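Local coordinates for protein exopolygalacturonase (Yersinia enterocolitica, PDB 2UVF) that hydrolyses polygalacturonate of pectin in an exo fashion as a family 28 glycoside hydrolase, probably acting in the periplasm and releasing digalacturonic acid, at residues L203-T208 with G256-I261; I245-P250 with R337-V342; E361-V366 with N387-M392. All blocks are in the same frame, centred on the assembly; numbering follows the deposited sequence. Where two conformers were deposited one is given.

In the fold
From the N terminus, 203-208 comes first, followed by 245-250, 256-261 and 337-342, so contacts 1 and 2 cross. Contact 1 closes a loop of 47 residues. Contact 2 closes one of 86 residues, which includes several helices, and both bring distant parts of the chain together as neighbouring coils of the parallel beta-helix. Contact 3 then follows in series, closing a single short coil of 20 residues between 361-366 and 387-392. Contact 2 touches both others: N260 N probably bonds to E340 O of contact 2, and V342 N to N364 O of contact 3; contacts 1 and 3 do not touch. D206, N260, N341, N364 and N390 occupy successive corners.

Contact 1. Residues L203-T208 with G256-I261; sequences LKSDMT and GTFRNI
The ring of F258 carries T257 CG2 over one face, set toward the rim, and meets S205 OG at its edge, near the ring plane. The guanidinium of R259 is met at an edge: D206 OD2 lies in its plane, 3.6 Å from R259 NE, a long salt bridge in which the carboxylate stands 81° to the guanidinium. R259 reaches it with CG in the crowded position between backbone N and carbonyl carbon, chi1 71°, and a chain extended from there to NE. The other carboxylate oxygen, D206 OD1, turns its syn lone pair to N260 ND2 at 2.7 Å, close to the amide plane, so D206 grips N260 and, more loosely, R259. The side chains of D206 and N260 run alongside each other and point the same way. Both residues have left-handed helical backbone angles, the conformation that bends the chain at a corner of the parallel beta-helix; N260 is followed coil by coil by N341, N364 and N390, positions reminiscent of the asparagine ladders of pectinase beta-helices. Approaching this corner, R259 N donates to S205 OG at 2.9 Å, while D206 N donates to R259 O, also at 2.9 Å, in the carbonyl plane and nearly straight at 164°. Beyond it M207 N makes a weak bond to N260 O at 3.4 Å, and M207 pairs with I261 as parallel strand neighbours. On the buried side L203 and I261 cross obliquely, L203 CD1 touching I261 CG2 at 3.7 Å, while M207 and L203 pack on I180 of helix 173-181.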
loop_
_atom_site.group_PDB
_atom_site.type_symbol
_atom_site.label_atom_id
_atom_site.label_comp_id
_atom_site.label_asym_id
_atom_site.label_seq_id
_atom_site.Cartn_x
_atom_site.Cartn_y
_atom_site.Cartn_z
ATOM N N LEU A 203 21.267 -1.179 0.649
ATOM C CA LEU A 203 21.305 -0.173 -0.394
ATOM C C LEU A 203 21.953 1.082 0.153
ATOM O O LEU A 203 22.205 1.199 1.356
ATOM C CB LEU A 203 19.887 0.140 -0.912
ATOM C CG LEU A 203 19.039 -0.969 -1.551
ATOM C CD1 LEU A 203 17.711 -0.419 -1.982
ATOM C CD2 LEU A 203 19.729 -1.612 -2.739
ATOM N N LYS A 204 22.228 2.016 -0.743
ATOM C CA LYS A 204 22.791 3.298 -0.359
ATOM C C LYS A 204 22.164 4.375 -1.220
ATOM O O LYS A 204 21.529 4.075 -2.246
ATOM C CB LYS A 204 24.307 3.306 -0.520
ATOM C CG LYS A 204 24.808 2.985 -1.931
ATOM C CD LYS A 204 25.934 3.935 -2.297
ATOM C CE LYS A 204 26.693 3.471 -3.515
ATOM N NZ LYS A 204 27.790 2.539 -3.121
ATOM N N SER A 205 22.347 5.620 -0.781
ATOM C CA SER A 205 21.823 6.797 -1.458
ATOM C C SER A 205 22.229 6.900 -2.940
ATOM O O SER A 205 23.234 6.320 -3.367
ATOM C CB SER A 205 22.242 8.051 -0.692
ATOM O OG SER A 205 21.759 7.979 0.646
ATOM N N ASP A 206 21.417 7.638 -3.702
ATOM C CA ASP A 206 21.675 7.945 -5.120
ATOM C C ASP A 206 22.001 6.724 -5.981
ATOM O O ASP A 206 23.076 6.645 -6.593
ATOM C CB ASP A 206 22.753 9.036 -5.241
ATOM C CG ASP A 206 22.344 10.323 -4.561
ATOM O OD1 ASP A 206 21.327 10.921 -4.971
ATOM O OD2 ASP A 206 23.033 10.746 -3.612
ATOM N N MET A 207 21.066 5.769 -6.009
ATOM C CA MET A 207 21.181 4.586 -6.865
ATOM C C MET A 207 19.813 4.057 -7.331
ATOM O O MET A 207 18.763 4.461 -6.824
ATOM C CB MET A 207 21.991 3.476 -6.170
ATOM C CG MET A 207 21.311 2.847 -4.958
ATOM S SD MET A 207 22.003 1.262 -4.482
ATOM C CE MET A 207 21.338 0.172 -5.756
ATOM N N THR A 208 19.849 3.177 -8.325
ATOM C CA THR A 208 18.681 2.453 -8.803
ATOM C C THR A 208 19.094 1.002 -8.857
ATOM O O THR A 208 20.175 0.683 -9.345
ATOM C CB THR A 208 18.250 2.887 -10.223
ATOM O OG1 THR A 208 17.760 4.229 -10.190
ATOM C CG2 THR A 208 17.156 1.952 -10.777
ATOM N N GLY A 256 16.295 11.498 5.504
ATOM C CA GLY A 256 17.469 12.157 4.947
ATOM C C GLY A 256 18.753 11.371 5.189
ATOM O O GLY A 256 19.788 11.685 4.605
ATOM N N THR A 257 18.679 10.336 6.032
ATOM C CA THR A 257 19.814 9.456 6.317
ATOM C C THR A 257 20.306 8.833 5.020
ATOM O O THR A 257 21.519 8.725 4.775
ATOM C CB THR A 257 19.429 8.368 7.344
ATOM O OG1 THR A 257 19.171 8.989 8.611
ATOM C CG2 THR A 257 20.532 7.355 7.511
ATOM N N PHE A 258 19.341 8.437 4.191
ATOM C CA PHE A 258 19.585 8.103 2.800
ATOM C C PHE A 258 18.833 9.101 1.936
ATOM O O PHE A 258 18.017 9.872 2.434
ATOM C CB PHE A 258 19.127 6.683 2.498
ATOM C CG PHE A 258 19.732 5.655 3.391
ATOM C CD1 PHE A 258 20.997 5.134 3.116
ATOM C CD2 PHE A 258 19.041 5.198 4.506
ATOM C CE1 PHE A 258 21.563 4.189 3.936
ATOM C CE2 PHE A 258 19.593 4.243 5.329
ATOM C CZ PHE A 258 20.859 3.725 5.040
ATOM N N ARG A 259 19.127 9.119 0.645
ATOM C CA ARG A 259 18.358 9.953 -0.252
ATOM C C ARG A 259 18.344 9.352 -1.642
ATOM O O ARG A 259 19.270 8.641 -2.024
ATOM C CB ARG A 259 18.835 11.427 -0.247
ATOM C CG ARG A 259 20.174 11.719 -0.905
ATOM C CD ARG A 259 20.514 13.211 -0.868
ATOM N NE ARG A 259 21.612 13.513 -1.796
ATOM C CZ ARG A 259 22.103 14.731 -2.056
ATOM N NH1 ARG A 259 21.607 15.817 -1.466
ATOM N NH2 ARG A 259 23.105 14.869 -2.920
ATOM N N ASN A 260 17.271 9.638 -2.378
ATOM C CA ASN A 260 17.144 9.261 -3.786
ATOM C C ASN A 260 17.417 7.774 -4.037
ATOM O O ASN A 260 18.373 7.420 -4.720
ATOM C CB ASN A 260 18.029 10.153 -4.698
ATOM C CG ASN A 260 17.963 11.636 -4.342
ATOM O OD1 ASN A 260 16.939 12.144 -3.855
ATOM N ND2 ASN A 260 19.062 12.352 -4.597
ATOM N N ILE A 261 16.576 6.905 -3.480
ATOM C CA ILE A 261 16.682 5.452 -3.738
ATOM C C ILE A 261 15.554 4.937 -4.649
ATOM O O ILE A 261 14.387 5.254 -4.452
ATOM C CB ILE A 261 16.758 4.595 -2.424
ATOM C CG1 ILE A 261 17.893 5.108 -1.510
ATOM C CG2 ILE A 261 16.940 3.142 -2.761
ATOM C CD1 ILE A 261 17.962 4.470 -0.134
#

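Contact 2. Residues I245-P250 with R337-V342; sequences INAIDP and RGVENV. With SO4 (sulfate ion), chain D.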
loop_
_atom_site.group_PDB
_atom_site.type_symbol
_atom_site.label_atom_id
_atom_site.label_comp_id
_atom_site.label_asym_id
_atom_site.label_seq_id
_atom_site.Cartn_x
_atom_site.Cartn_y
_atom_site.Cartn_z
ATOM N N ILE A 245 15.861 -6.841 1.178
ATOM C CA ILE A 245 16.412 -5.581 0.685
ATOM C C ILE A 245 16.225 -4.530 1.749
ATOM O O ILE A 245 15.135 -4.379 2.312
ATOM C CB ILE A 245 15.776 -5.119 -0.660
ATOM C CG1 ILE A 245 16.035 -6.150 -1.759
ATOM C CG2 ILE A 245 16.297 -3.728 -1.073
ATOM C CD1 ILE A 245 14.942 -6.242 -2.773
ATOM N N ASN A 246 17.308 -3.818 2.035
ATOM C CA ASN A 246 17.316 -2.847 3.118
ATOM C C ASN A 246 17.853 -1.497 2.691
ATOM O O ASN A 246 18.720 -1.415 1.844
ATOM C CB ASN A 246 18.202 -3.344 4.260
ATOM C CG ASN A 246 17.802 -4.683 4.765
ATOM O OD1 ASN A 246 16.937 -4.788 5.617
ATOM N ND2 ASN A 246 18.451 -5.726 4.267
ATOM N N ALA A 247 17.331 -0.444 3.305
ATOM C CA ALA A 247 18.046 0.823 3.395
ATOM C C ALA A 247 17.963 1.258 4.858
ATOM O O ALA A 247 17.091 2.036 5.239
ATOM C CB ALA A 247 17.452 1.866 2.453
ATOM N N ILE A 248 18.867 0.714 5.680
ATOM C CA ILE A 248 18.836 0.899 7.143
ATOM C C ILE A 248 20.193 1.363 7.672
ATOM O O ILE A 248 21.195 0.664 7.528
ATOM C CB ILE A 248 18.403 -0.411 7.905
ATOM C CG1 ILE A 248 17.087 -0.966 7.350
ATOM C CG2 ILE A 248 18.301 -0.157 9.433
ATOM C CD1 ILE A 248 16.663 -2.318 7.893
ATOM N N ASP A 249 20.221 2.547 8.280
ATOM C CA ASP A 249 21.408 3.021 9.003
ATOM C C ASP A 249 21.421 2.397 10.404
ATOM O O ASP A 249 20.469 2.588 11.171
ATOM C CB ASP A 249 21.407 4.551 9.092
ATOM C CG ASP A 249 22.714 5.122 9.661
ATOM O OD1 ASP A 249 22.801 5.265 10.907
ATOM O OD2 ASP A 249 23.628 5.458 8.864
ATOM N N PRO A 250 22.518 1.680 10.754
ATOM C CA PRO A 250 22.624 0.899 11.997
ATOM C C PRO A 250 22.243 1.693 13.229
ATOM O O PRO A 250 21.868 1.095 14.239
ATOM C CB PRO A 250 24.112 0.540 12.068
ATOM C CG PRO A 250 24.793 1.428 11.054
ATOM C CD PRO A 250 23.772 1.611 9.979
ATOM N N ARG A 337 14.338 2.689 5.510
ATOM C CA ARG A 337 14.178 3.557 6.673
ATOM C C ARG A 337 15.034 4.830 6.549
ATOM O O ARG A 337 16.202 4.774 6.138
ATOM C CB ARG A 337 14.522 2.791 7.948
ATOM C CG ARG A 337 14.155 3.546 9.214
ATOM C CD ARG A 337 14.449 2.753 10.464
ATOM N NE ARG A 337 15.880 2.558 10.685
ATOM C CZ ARG A 337 16.404 2.138 11.836
ATOM N NH1 ARG A 337 15.624 1.893 12.876
ATOM N NH2 ARG A 337 17.713 1.991 11.959
ATOM N N GLY A 338 14.437 5.963 6.899
ATOM C CA GLY A 338 15.106 7.261 6.825
ATOM C C GLY A 338 15.363 7.825 5.445
ATOM O O GLY A 338 16.116 8.786 5.319
ATOM N N VAL A 339 14.728 7.260 4.409
ATOM C CA VAL A 339 15.012 7.652 3.028
ATOM C C VAL A 339 14.257 8.907 2.584
ATOM O O VAL A 339 13.048 9.054 2.811
ATOM C CB VAL A 339 14.827 6.474 2.012
ATOM C CG1 VAL A 339 15.332 6.860 0.633
ATOM C CG2 VAL A 339 15.564 5.232 2.484
ATOM N N GLU A 340 15.009 9.821 1.971
ATOM C CA GLU A 340 14.455 11.020 1.373
ATOM C C GLU A 340 14.437 10.811 -0.137
ATOM O O GLU A 340 15.510 10.731 -0.747
ATOM C CB GLU A 340 15.324 12.232 1.728
ATOM C CG GLU A 340 14.792 13.550 1.208
ATOM C CD GLU A 340 13.658 14.077 2.055
ATOM O OE1 GLU A 340 13.540 13.626 3.222
ATOM O OE2 GLU A 340 12.887 14.939 1.558
ATOM N N ASN A 341 13.226 10.696 -0.710
ATOM C CA ASN A 341 12.973 10.346 -2.140
ATOM C C ASN A 341 13.114 8.865 -2.511
ATOM O O ASN A 341 14.200 8.412 -2.844
ATOM C CB ASN A 341 13.800 11.189 -3.132
ATOM C CG ASN A 341 13.745 12.683 -2.853
ATOM O OD1 ASN A 341 14.734 13.387 -3.035
ATOM N ND2 ASN A 341 12.608 13.167 -2.425
ATOM N N VAL A 342 12.014 8.115 -2.487
ATOM C CA VAL A 342 12.021 6.706 -2.932
ATOM C C VAL A 342 11.155 6.506 -4.183
ATOM O O VAL A 342 10.136 7.172 -4.356
ATOM C CB VAL A 342 11.533 5.752 -1.839
ATOM C CG1 VAL A 342 11.698 4.298 -2.281
ATOM C CG2 VAL A 342 12.289 5.987 -0.559
HETATM S S SO4 D . 18.334 0.443 15.386
HETATM O O1 SO4 D . 19.050 -0.462 14.484
HETATM O O2 SO4 D . 16.873 0.341 15.228
HETATM O O3 SO4 D . 18.673 0.110 16.777
HETATM O O4 SO4 D . 18.797 1.802 15.077
HETATM O O HOH W 1 17.876 4.000 8.631
#
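Strand 245-247 lies parallel to strand 334-339 in the beta-helix, and the contact is made where the two run out. R337 N gives its hydrogen to A247 O at 2.8 Å, fairly straight at 162°, although the donor stands above the carbonyl plane. R337 reaches past I248 with CG anti to its backbone N (chi1 -170°) and a bend at chi3 (68°). Its NH2 makes a weak bond to D249 O at 2.9 Å and another weak one to a sulfate oxygen, O4. NH1 donates to sulfate O2 at 3.1 Å. The sulfate, probably from the crystallisation liquor, lies at the edge of the guanidinium and also accepts from R231 N. One water accepts from R337 NE at 3.2 Å and from D249 N at 2.8 Å, and donates weakly to R337 O. All three guanidinium nitrogens therefore have partners, and I248 CG2 packs obliquely against the group, 3.4 Å from R337 NH2. V339 N is satisfied by N362 OD1 of the following coil. Inside, A247 CB meets V339 CG2 at 3.9 Å.

Contact 3. Residues E361-V366 with N387-M392; sequences ENHNVV and NSQNVM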
loop_
_atom_site.group_PDB
_atom_site.type_symbol
_atom_site.label_atom_id
_atom_site.label_comp_id
_atom_site.label_asym_id
_atom_site.label_seq_id
_atom_site.Cartn_x
_atom_site.Cartn_y
_atom_site.Cartn_z
ATOM N N GLU A 361 9.852 6.061 8.372
ATOM C CA GLU A 361 10.414 7.388 8.458
ATOM C C GLU A 361 10.966 7.920 7.120
ATOM O O GLU A 361 11.951 8.604 7.101
ATOM C CB GLU A 361 11.451 7.482 9.609
ATOM C CG GLU A 361 10.857 7.715 10.983
ATOM C CD GLU A 361 11.859 7.753 12.127
ATOM O OE1 GLU A 361 12.320 8.826 12.553
ATOM O OE2 GLU A 361 12.198 6.692 12.651
ATOM N N ASN A 362 10.235 7.653 6.037
ATOM C CA ASN A 362 10.590 8.163 4.722
ATOM C C ASN A 362 9.814 9.427 4.359
ATOM O O ASN A 362 8.728 9.695 4.900
ATOM C CB ASN A 362 10.350 7.100 3.653
ATOM C CG ASN A 362 11.218 5.902 3.828
ATOM O OD1 ASN A 362 12.144 5.912 4.639
ATOM N ND2 ASN A 362 10.943 4.856 3.072
ATOM N N HIS A 363 10.404 10.214 3.456
ATOM C CA HIS A 363 9.697 11.282 2.802
ATOM C C HIS A 363 9.726 11.003 1.320
ATOM O O HIS A 363 10.699 10.423 0.822
ATOM C CB HIS A 363 10.359 12.645 3.051
ATOM C CG HIS A 363 10.211 13.156 4.447
ATOM N ND1 HIS A 363 10.880 14.272 4.894
ATOM C CD2 HIS A 363 9.509 12.684 5.504
ATOM C CE1 HIS A 363 10.567 14.486 6.161
ATOM N NE2 HIS A 363 9.742 13.533 6.556
ATOM N N ASN A 364 8.674 11.443 0.628
ATOM C CA ASN A 364 8.595 11.423 -0.839
ATOM C C ASN A 364 8.783 10.036 -1.439
ATOM O O ASN A 364 9.743 9.792 -2.160
ATOM C CB ASN A 364 9.597 12.420 -1.440
ATOM C CG ASN A 364 9.573 13.757 -0.733
ATOM O OD1 ASN A 364 8.519 14.196 -0.233
ATOM N ND2 ASN A 364 10.744 14.402 -0.644
ATOM N N VAL A 365 7.889 9.120 -1.076
ATOM C CA VAL A 365 7.911 7.736 -1.563
ATOM C C VAL A 365 6.879 7.604 -2.669
ATOM O O VAL A 365 5.784 8.134 -2.550
ATOM C CB VAL A 365 7.552 6.712 -0.462
ATOM C CG1 VAL A 365 7.509 5.292 -1.041
ATOM C CG2 VAL A 365 8.523 6.819 0.754
ATOM N N VAL A 366 7.243 6.893 -3.733
ATOM C CA VAL A 366 6.308 6.577 -4.821
ATOM C C VAL A 366 6.342 5.083 -5.120
ATOM O O VAL A 366 7.425 4.506 -5.315
ATOM C CB VAL A 366 6.597 7.430 -6.115
ATOM C CG1 VAL A 366 5.725 6.951 -7.329
ATOM C CG2 VAL A 366 6.338 8.892 -5.837
ATOM N N ASN A 387 5.247 6.239 9.963
ATOM C CA ASN A 387 5.789 7.559 10.352
ATOM C C ASN A 387 6.457 8.262 9.175
ATOM O O ASN A 387 7.502 8.907 9.324
ATOM C CB ASN A 387 6.756 7.452 11.566
ATOM C CG ASN A 387 6.059 6.962 12.819
ATOM O OD1 ASN A 387 5.626 7.760 13.647
ATOM N ND2 ASN A 387 5.903 5.643 12.941
ATOM N N SER A 388 5.822 8.128 8.007
ATOM C CA SER A 388 6.337 8.653 6.748
ATOM C C SER A 388 5.540 9.870 6.293
ATOM O O SER A 388 4.504 10.204 6.866
ATOM C CB SER A 388 6.320 7.558 5.675
ATOM O OG SER A 388 7.175 6.505 6.047
ATOM N N GLN A 389 6.031 10.555 5.273
ATOM C CA GLN A 389 5.348 11.766 4.823
ATOM C C GLN A 389 5.382 11.924 3.327
ATOM O O GLN A 389 6.395 11.652 2.694
ATOM C CB GLN A 389 5.902 13.009 5.532
ATOM C CG GLN A 389 6.021 12.813 7.049
ATOM C CD GLN A 389 5.876 14.084 7.841
ATOM O OE1 GLN A 389 6.199 15.176 7.366
ATOM N NE2 GLN A 389 5.389 13.949 9.066
ATOM N N ASN A 390 4.251 12.358 2.768
ATOM C CA ASN A 390 4.115 12.566 1.321
ATOM C C ASN A 390 4.404 11.274 0.525
ATOM O O ASN A 390 5.450 11.134 -0.093
ATOM C CB ASN A 390 4.982 13.769 0.880
ATOM C CG ASN A 390 4.792 14.148 -0.577
ATOM O OD1 ASN A 390 5.771 14.388 -1.289
ATOM N ND2 ASN A 390 3.538 14.218 -1.029
ATOM N N VAL A 391 3.464 10.332 0.576
ATOM C CA VAL A 391 3.583 9.037 -0.117
ATOM C C VAL A 391 2.466 8.818 -1.175
ATOM O O VAL A 391 1.399 9.407 -1.124
ATOM C CB VAL A 391 3.703 7.815 0.871
ATOM C CG1 VAL A 391 4.711 8.109 2.016
ATOM C CG2 VAL A 391 2.349 7.407 1.457
ATOM N N MET A 392 2.741 7.978 -2.154
ATOM C CA MET A 392 1.855 7.846 -3.306
ATOM C C MET A 392 1.928 6.421 -3.809
ATOM O O MET A 392 3.011 5.885 -3.920
ATOM C CB MET A 392 2.341 8.779 -4.401
ATOM C CG MET A 392 1.326 9.120 -5.420
ATOM S SD MET A 392 2.173 9.907 -6.802
ATOM C CE MET A 392 2.524 11.541 -6.145
#
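Two successive coils of the right-handed parallel beta-helix are stacked here, strand upon strand and through the same corner. The segments run 5° from parallel, and H363 with Q389, V365 with V391 and V366 with M392 form parallel beta bridges. Backbone bonds run in both directions between the coils. Q389 N donates to N362 O at 2.9 Å, nearly along the C=O axis, and N364 N to Q389 O at 3.1 Å. Past the corner, V365 N to N390 O and M392 N to V365 O are weak. Before the first of these bonds, S388 OG accepts from N362 N at 3.3 Å; the hydroxyl is also bonded to G386 O, and N362 OD1 accepts from V339 N of the preceding coil. On the more solvent-exposed side H363 and Q389 lie alongside each other and point the same way, the imidazole and the amide 28° apart, with H363 CD2 3.6 Å from Q389 CB. Their polar ends go elsewhere: H363 NE2 to E419, Q389 NE2 to the carbonyl oxygen of P420. The chain bends at N364 and N390, both with left-handed helical backbone angles, their CA atoms 5.1 Å apart. Beyond, V365 CB rests on V391 CG1 at 4.0 Å, while V366 CG2 meets M392 CB at 4.2 Å on the other face, where M392 continues onto W425 and F427. The coil closed by this pairing holds N379, D381 and E384, which line the sugar pocket. Asparagines in left-handed helical conformation at successive corners recur in the pectinase parallel beta-helix, here that of a family 28 glycoside hydrolase.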